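Local structure of Beta/alpha-amylase (Paenibacillus polymyxa, 3VOC) at residues S58-K61 with T62-N65; A145-K148 with S149-P152; G230-N234 with G235-S239. The protein hydrolyses alpha-1,4-glucosidic linkages in starch, this chain being the family 14 beta-amylase domain, which releases maltose from non-reducing chain ends. All blocks are in the same frame, centred on the assembly; numbering follows the deposited sequence.

Contact 1. Residues S58-K61 with T62-N65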
loop_
_atom_site.group_PDB
_atom_site.type_symbol
_atom_site.label_atom_id
_atom_site.label_comp_id
_atom_site.label_asym_id
_atom_site.label_seq_id
_atom_site.Cartn_x
_atom_site.Cartn_y
_atom_site.Cartn_z
ATOM N N SER A 58 -14.727 17.173 -9.335
ATOM C CA SER A 58 -14.461 18.628 -9.426
ATOM C C SER A 58 -13.346 19.098 -8.481
ATOM O O SER A 58 -12.479 19.869 -8.872
ATOM C CB SER A 58 -15.735 19.468 -9.225
ATOM O OG SER A 58 -16.322 19.224 -7.956
ATOM N N TYR A 59 -13.353 18.613 -7.249
ATOM C CA TYR A 59 -12.270 18.953 -6.318
ATOM C C TYR A 59 -10.880 18.545 -6.846
ATOM O O TYR A 59 -9.908 19.296 -6.716
ATOM C CB TYR A 59 -12.541 18.354 -4.942
ATOM C CG TYR A 59 -11.357 18.408 -3.996
ATOM C CD1 TYR A 59 -11.053 19.574 -3.298
ATOM C CD2 TYR A 59 -10.559 17.277 -3.777
ATOM C CE1 TYR A 59 -9.966 19.626 -2.415
ATOM C CE2 TYR A 59 -9.485 17.312 -2.883
ATOM C CZ TYR A 59 -9.195 18.490 -2.208
ATOM O OH TYR A 59 -8.130 18.535 -1.331
ATOM N N TYR A 60 -10.776 17.361 -7.434
ATOM C CA TYR A 60 -9.481 16.920 -7.939
ATOM C C TYR A 60 -9.066 17.594 -9.235
ATOM O O TYR A 60 -7.883 17.722 -9.511
ATOM C CB TYR A 60 -9.394 15.394 -8.026
ATOM C CG TYR A 60 -9.252 14.792 -6.659
ATOM C CD1 TYR A 60 -8.073 14.970 -5.929
ATOM C CD2 TYR A 60 -10.313 14.072 -6.061
ATOM C CE1 TYR A 60 -7.935 14.436 -4.652
ATOM C CE2 TYR A 60 -10.175 13.514 -4.766
ATOM C CZ TYR A 60 -8.983 13.709 -4.078
ATOM O OH TYR A 60 -8.800 13.194 -2.812
ATOM N N LYS A 61 -10.036 18.050 -10.020
ATOM C CA LYS A 61 -9.710 18.871 -11.187
ATOM C C LYS A 61 -9.141 20.211 -10.701
ATOM O O LYS A 61 -8.131 20.686 -11.213
ATOM C CB LYS A 61 -10.929 19.055 -12.094
ATOM C CG LYS A 61 -11.177 17.870 -13.027
ATOM C CD LYS A 61 -12.567 17.908 -13.638
ATOM C CE LYS A 61 -12.751 16.774 -14.678
ATOM N NZ LYS A 61 -14.218 16.453 -14.909
ATOM N N THR A 62 -9.752 20.788 -9.667
ATOM C CA THR A 62 -9.208 22.008 -9.052
ATOM C C THR A 62 -7.791 21.790 -8.509
ATOM O O THR A 62 -6.892 22.620 -8.715
ATOM C CB THR A 62 -10.125 22.518 -7.926
ATOM O OG1 THR A 62 -11.445 22.723 -8.450
ATOM C CG2 THR A 62 -9.601 23.833 -7.353
ATOM N N TYR A 63 -7.623 20.694 -7.771
ATOM C CA TYR A 63 -6.333 20.317 -7.219
ATOM C C TYR A 63 -5.309 20.186 -8.344
ATOM O O TYR A 63 -4.244 20.816 -8.299
ATOM C CB TYR A 63 -6.505 18.994 -6.481
ATOM C CG TYR A 63 -5.377 18.556 -5.586
ATOM C CD1 TYR A 63 -5.623 18.255 -4.246
ATOM C CD2 TYR A 63 -4.067 18.399 -6.075
ATOM C CE1 TYR A 63 -4.596 17.810 -3.407
ATOM C CE2 TYR A 63 -3.026 17.961 -5.231
ATOM C CZ TYR A 63 -3.306 17.660 -3.904
ATOM O OH TYR A 63 -2.305 17.199 -3.057
ATOM N N ALA A 64 -5.646 19.399 -9.366
ATOM C CA ALA A 64 -4.745 19.193 -10.490
ATOM C C ALA A 64 -4.427 20.498 -11.215
ATOM O O ALA A 64 -3.278 20.723 -11.618
ATOM C CB ALA A 64 -5.292 18.132 -11.469
ATOM N N ASN A 65 -5.441 21.352 -11.376
ATOM C CA ASN A 65 -5.238 22.688 -11.965
ATOM C C ASN A 65 -4.213 23.524 -11.201
ATOM O O ASN A 65 -3.370 24.171 -11.810
ATOM C CB ASN A 65 -6.554 23.464 -12.028
ATOM C CG ASN A 65 -7.463 22.985 -13.138
ATOM O OD1 ASN A 65 -7.053 22.206 -13.992
ATOM N ND2 ASN A 65 -8.724 23.439 -13.119
#
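Tyr63 lies alongside the side chain of Tyr59, one helical turn earlier, and the phenol oxygen of Tyr59 reaches its ring at the edge: Tyr59 OH is 3.9 Å from Tyr63 CD1. Both belong to the helix 58-69, one of the helices that surround the eight-stranded TIM barrel of this family 14 glycoside hydrolase. The two rings point the same way because each has CG anti to its own backbone N (chi1 168° at Tyr59, -167° at Tyr63). Tyr60 leans differently, and its CD1 passes 4.4 Å from Tyr63 CB, while one face of its ring is covered by Tyr59 CD2.

The hydroxyls of the first two tyrosines are fixed outside the helix, Tyr59 OH by Ile17 N and Tyr60 OH by Trp43 N. Tyr60 and Tyr63 rest on strand 37-43, which carries Asp41, a probable substrate-binding residue, and Tyr63 meets Phe23 edge to face. The helix is thereby joined to the second barrel strand by its aromatic side.

On another side of the helix, Thr62 turns its hydroxyl back to the preceding turn. Its OG1 sits anti to the carbonyl carbon (chi1 -56°) and donates to Ser58 O at 3.1 Å. That carbonyl also takes the regular helical bond from Thr62 N at 3.0 Å, and the two donors reach Ser58 O from opposite faces of its plane.

Contact 2. Residues A145-K148 with S149-P152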
loop_
_atom_site.group_PDB
_atom_site.type_symbol
_atom_site.label_atom_id
_atom_site.label_comp_id
_atom_site.label_asym_id
_atom_site.label_seq_id
_atom_site.Cartn_x
_atom_site.Cartn_y
_atom_site.Cartn_z
ATOM N N ALA A 145 -8.134 12.623 -18.930
ATOM C CA ALA A 145 -7.458 12.482 -20.225
ATOM C C ALA A 145 -6.871 13.816 -20.709
ATOM O O ALA A 145 -5.762 13.848 -21.245
ATOM C CB ALA A 145 -8.430 11.900 -21.277
ATOM N N GLY A 146 -7.599 14.915 -20.493
ATOM C CA GLY A 146 -7.105 16.258 -20.872
ATOM C C GLY A 146 -5.931 16.768 -20.031
ATOM O O GLY A 146 -5.358 17.814 -20.320
ATOM N N TYR A 147 -5.578 16.026 -18.983
ATOM C CA TYR A 147 -4.451 16.368 -18.113
ATOM C C TYR A 147 -3.248 15.463 -18.382
ATOM O O TYR A 147 -2.315 15.381 -17.566
ATOM C CB TYR A 147 -4.853 16.188 -16.645
ATOM C CG TYR A 147 -5.808 17.231 -16.127
ATOM C CD1 TYR A 147 -5.334 18.351 -15.452
ATOM C CD2 TYR A 147 -7.187 17.099 -16.308
ATOM C CE1 TYR A 147 -6.198 19.318 -14.970
ATOM C CE2 TYR A 147 -8.068 18.068 -15.826
ATOM C CZ TYR A 147 -7.562 19.169 -15.148
ATOM O OH TYR A 147 -8.411 20.150 -14.667
ATOM N N LYS A 148 -3.265 14.776 -19.522
ATOM C CA LYS A 148 -2.246 13.746 -19.812
ATOM C C LYS A 148 -0.800 14.256 -19.667
ATOM O O LYS A 148 0.042 13.595 -19.052
ATOM C CB LYS A 148 -2.511 13.117 -21.190
ATOM C CG LYS A 148 -1.360 12.373 -21.786
ATOM C CD LYS A 148 -1.631 12.026 -23.239
ATOM C CE LYS A 148 -0.407 11.358 -23.854
ATOM N NZ LYS A 148 -0.423 9.909 -23.594
ATOM N N SER A 149 -0.524 15.454 -20.184
ATOM C CA SER A 149 0.839 15.981 -20.158
ATOM C C SER A 149 1.405 16.257 -18.753
ATOM O O SER A 149 2.620 16.364 -18.596
ATOM C CB SER A 149 0.951 17.258 -20.976
ATOM O OG SER A 149 0.383 18.358 -20.285
ATOM N N ILE A 150 0.554 16.394 -17.746
ATOM C CA ILE A 150 1.082 16.649 -16.400
ATOM C C ILE A 150 1.170 15.410 -15.499
ATOM O O ILE A 150 1.696 15.495 -14.383
ATOM C CB ILE A 150 0.335 17.796 -15.678
ATOM C CG1 ILE A 150 -1.032 17.323 -15.167
ATOM C CG2 ILE A 150 0.263 19.053 -16.598
ATOM C CD1 ILE A 150 -1.623 18.204 -14.069
ATOM N N ILE A 151 0.652 14.275 -15.971
ATOM C CA ILE A 151 0.639 13.036 -15.174
ATOM C C ILE A 151 1.738 12.093 -15.681
ATOM O O ILE A 151 1.612 11.507 -16.750
ATOM C CB ILE A 151 -0.753 12.358 -15.192
ATOM C CG1 ILE A 151 -1.811 13.274 -14.565
ATOM C CG2 ILE A 151 -0.718 10.993 -14.465
ATOM C CD1 ILE A 151 -3.234 12.758 -14.689
ATOM N N PRO A 152 2.836 11.962 -14.919
ATOM C CA PRO A 152 3.956 11.142 -15.389
ATOM C C PRO A 152 3.905 9.693 -14.913
ATOM O O PRO A 152 4.691 8.866 -15.378
ATOM C CB PRO A 152 5.160 11.828 -14.752
ATOM C CG PRO A 152 4.627 12.343 -13.440
ATOM C CD PRO A 152 3.171 12.693 -13.681
HETATM O O HOH W 1 0.085 11.033 -18.884
#
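Tyr147 and Ile150 send their side chains out side by side, and the methyl Ile150 CD1 meets the edge of the tyrosine ring, near its plane, 4.0 Å from Tyr147 CD1. The isoleucine reaches that edge with CG1 between its backbone N and carbonyl carbon (chi1 76°), a placement that also lays CG1 3.3 Å from Tyr147 O. The ring of Tyr147 continues away from the following residues to helix 58-69, where its OH is hydrogen-bonded to Asn65 OD1. Ile151 takes a different first torsion, with CG1 beside the backbone N (chi1 -62°), and its terminal methyl CD1 comes within 4.3 Å of Tyr147 CB.

The segment up to Ile150 is a 3-10 turn in the connection from helix 127-144 to strand 153-156, the alpha-to-beta link that leads into the fourth strand of the TIM barrel. Ile150 N donates to Tyr147 O at 3.0 Å, and Ile151 N to Lys148 O at 3.2 Å. Ile150 and Ile151 are buried against Trp74 and Pro76 of strand 73-79.

The amino group of Lys148 is hydrogen-bonded through NZ to the backbone carbonyls of Val271 and Phe272. A water donates to Lys148 O at 2.6 Å and to Ile151 O at 2.7 Å, bridging the two carbonyls where the turn runs out.

Contact 3. Residues G230-N234 with G235-S239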
loop_
_atom_site.group_PDB
_atom_site.type_symbol
_atom_site.label_atom_id
_atom_site.label_comp_id
_atom_site.label_asym_id
_atom_site.label_seq_id
_atom_site.Cartn_x
_atom_site.Cartn_y
_atom_site.Cartn_z
ATOM N N GLY A 230 1.439 -17.906 18.576
ATOM C CA GLY A 230 2.342 -19.050 18.683
ATOM C C GLY A 230 2.518 -19.794 17.378
ATOM O O GLY A 230 2.958 -20.933 17.369
ATOM N N PHE A 231 2.224 -19.131 16.264
ATOM C CA PHE A 231 2.161 -19.819 14.996
ATOM C C PHE A 231 3.539 -20.320 14.573
ATOM O O PHE A 231 3.650 -21.362 13.947
ATOM C CB PHE A 231 1.487 -18.939 13.939
ATOM C CG PHE A 231 1.293 -19.620 12.622
ATOM C CD1 PHE A 231 0.424 -20.696 12.497
ATOM C CD2 PHE A 231 1.989 -19.189 11.503
ATOM C CE1 PHE A 231 0.263 -21.339 11.275
ATOM C CE2 PHE A 231 1.823 -19.821 10.279
ATOM C CZ PHE A 231 0.962 -20.892 10.172
ATOM N N TYR A 232 4.602 -19.611 14.950
ATOM C CA TYR A 232 5.948 -20.139 14.702
ATOM C C TYR A 232 6.329 -21.203 15.741
ATOM O O TYR A 232 6.668 -22.353 15.383
ATOM C CB TYR A 232 7.007 -19.017 14.644
ATOM C CG TYR A 232 8.418 -19.531 14.444
ATOM C CD1 TYR A 232 8.880 -19.891 13.172
ATOM C CD2 TYR A 232 9.287 -19.680 15.535
ATOM C CE1 TYR A 232 10.182 -20.375 12.991
ATOM C CE2 TYR A 232 10.586 -20.167 15.369
ATOM C CZ TYR A 232 11.024 -20.514 14.103
ATOM O OH TYR A 232 12.307 -20.992 13.955
ATOM N N THR A 233 6.254 -20.825 17.020
ATOM C CA THR A 233 6.740 -21.683 18.108
ATOM C C THR A 233 5.987 -23.011 18.311
ATOM O O THR A 233 6.544 -23.963 18.881
ATOM C CB THR A 233 6.801 -20.925 19.452
ATOM O OG1 THR A 233 5.582 -20.219 19.651
ATOM C CG2 THR A 233 7.946 -19.935 19.452
ATOM N N ASN A 234 4.736 -23.073 17.861
ATOM C CA ASN A 234 3.922 -24.288 17.996
ATOM C C ASN A 234 4.066 -25.275 16.819
ATOM O O ASN A 234 3.335 -26.253 16.723
ATOM C CB ASN A 234 2.439 -23.947 18.290
ATOM C CG ASN A 234 1.679 -23.379 17.072
ATOM O OD1 ASN A 234 2.084 -23.533 15.908
ATOM N ND2 ASN A 234 0.543 -22.721 17.356
ATOM N N GLY A 235 5.026 -25.020 15.934
ATOM C CA GLY A 235 5.203 -25.855 14.754
ATOM C C GLY A 235 4.317 -25.464 13.575
ATOM O O GLY A 235 4.404 -26.080 12.510
ATOM N N GLY A 236 3.492 -24.428 13.749
ATOM C CA GLY A 236 2.606 -23.951 12.690
ATOM C C GLY A 236 3.336 -23.507 11.438
ATOM O O GLY A 236 3.121 -24.071 10.366
ATOM N N TYR A 237 4.201 -22.504 11.566
ATOM C CA TYR A 237 4.920 -21.943 10.415
ATOM C C TYR A 237 5.679 -22.975 9.575
ATOM O O TYR A 237 5.661 -22.919 8.341
ATOM C CB TYR A 237 5.897 -20.846 10.847
ATOM C CG TYR A 237 6.722 -20.361 9.676
ATOM C CD1 TYR A 237 6.214 -19.395 8.812
ATOM C CD2 TYR A 237 7.982 -20.917 9.392
ATOM C CE1 TYR A 237 6.943 -18.959 7.707
ATOM C CE2 TYR A 237 8.720 -20.491 8.292
ATOM C CZ TYR A 237 8.185 -19.504 7.456
ATOM O OH TYR A 237 8.879 -19.055 6.362
ATOM N N ASN A 238 6.373 -23.882 10.262
ATOM C CA ASN A 238 7.183 -24.917 9.633
ATOM C C ASN A 238 6.390 -26.101 9.098
ATOM O O ASN A 238 6.939 -26.925 8.351
ATOM C CB ASN A 238 8.230 -25.436 10.622
ATOM C CG ASN A 238 9.486 -24.614 10.616
ATOM O OD1 ASN A 238 9.819 -23.969 9.614
ATOM N ND2 ASN A 238 10.213 -24.642 11.729
ATOM N N SER A 239 5.121 -26.207 9.488
ATOM C CA SER A 239 4.291 -27.340 9.078
ATOM C C SER A 239 3.824 -27.191 7.630
ATOM O O SER A 239 3.749 -26.080 7.097
ATOM C CB SER A 239 3.074 -27.500 9.999
ATOM O OG SER A 239 2.160 -26.425 9.833
HETATM O O HOH W 2 6.837 -23.667 13.039
#
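Tyr237 N donates to Phe231 O at 2.7 Å, with an angle of 147° at the hydrogen, and the same N stands over the centre of one face of the Phe231 ring. Phe231 thus holds the Gly236-Ser239 turn by its carbonyl as well as by its ring, which lies flat beneath it. Gly236 CA makes a CH-pi contact with that ring, 4.2 Å from its centroid. Replacing Phe231 with an alanine would probably leave the Gly236-Tyr237 peptide without the surface it rests on and open a gap beside Leu246. Tyr232 and Tyr237 cross obliquely, Tyr232 CD1 lying 3.9 Å from Tyr237 CB. A water links Tyr232 O to Asn238 N.

Two type I turns follow one another here. The first, from Tyr232 to Gly235, is closed by Gly235 N on Tyr232 O. Within it, Asn234 brings OD1 2.7 Å from Gly236 N in a bent bond (134° at the hydrogen), although the place of this side chain is less certain. Gly235 has a positive phi (85°), and Gly236 CA lies only 3.1 Å from Phe231 O. In the second turn Gly236 O accepts from both Ser239 OG, at 2.6 Å, and Ser239 N, at 3.1 Å.

This double turn lies in the loop between helices 205-212 and 240-268; Ser239 is the N-cap of the latter, its OG bonded to Gly242 N, while Phe231 and Tyr237 pack on Leu246 of the same helix.

How the contacts relate
The three contacts follow one another along the chain, all within the family 14 catalytic domain. Contacts 1 and 2 are neighbours, their centres 13 Å apart: helix 58-69 and the turn entering strand 153-156 touch directly, with Ala64 O 3.9 Å from Ile150 CD1 and Ala64 CB packed on the ring of Tyr147. Helix 58-69 and the turn before strand 153-156 thus meet on the outside of the TIM barrel, both beside strand 73-79. Contact 3 lies across the chain's centre, about 50 Å from either of the others between centres, where it leads into the long helix 240-268 before the fifth barrel strand.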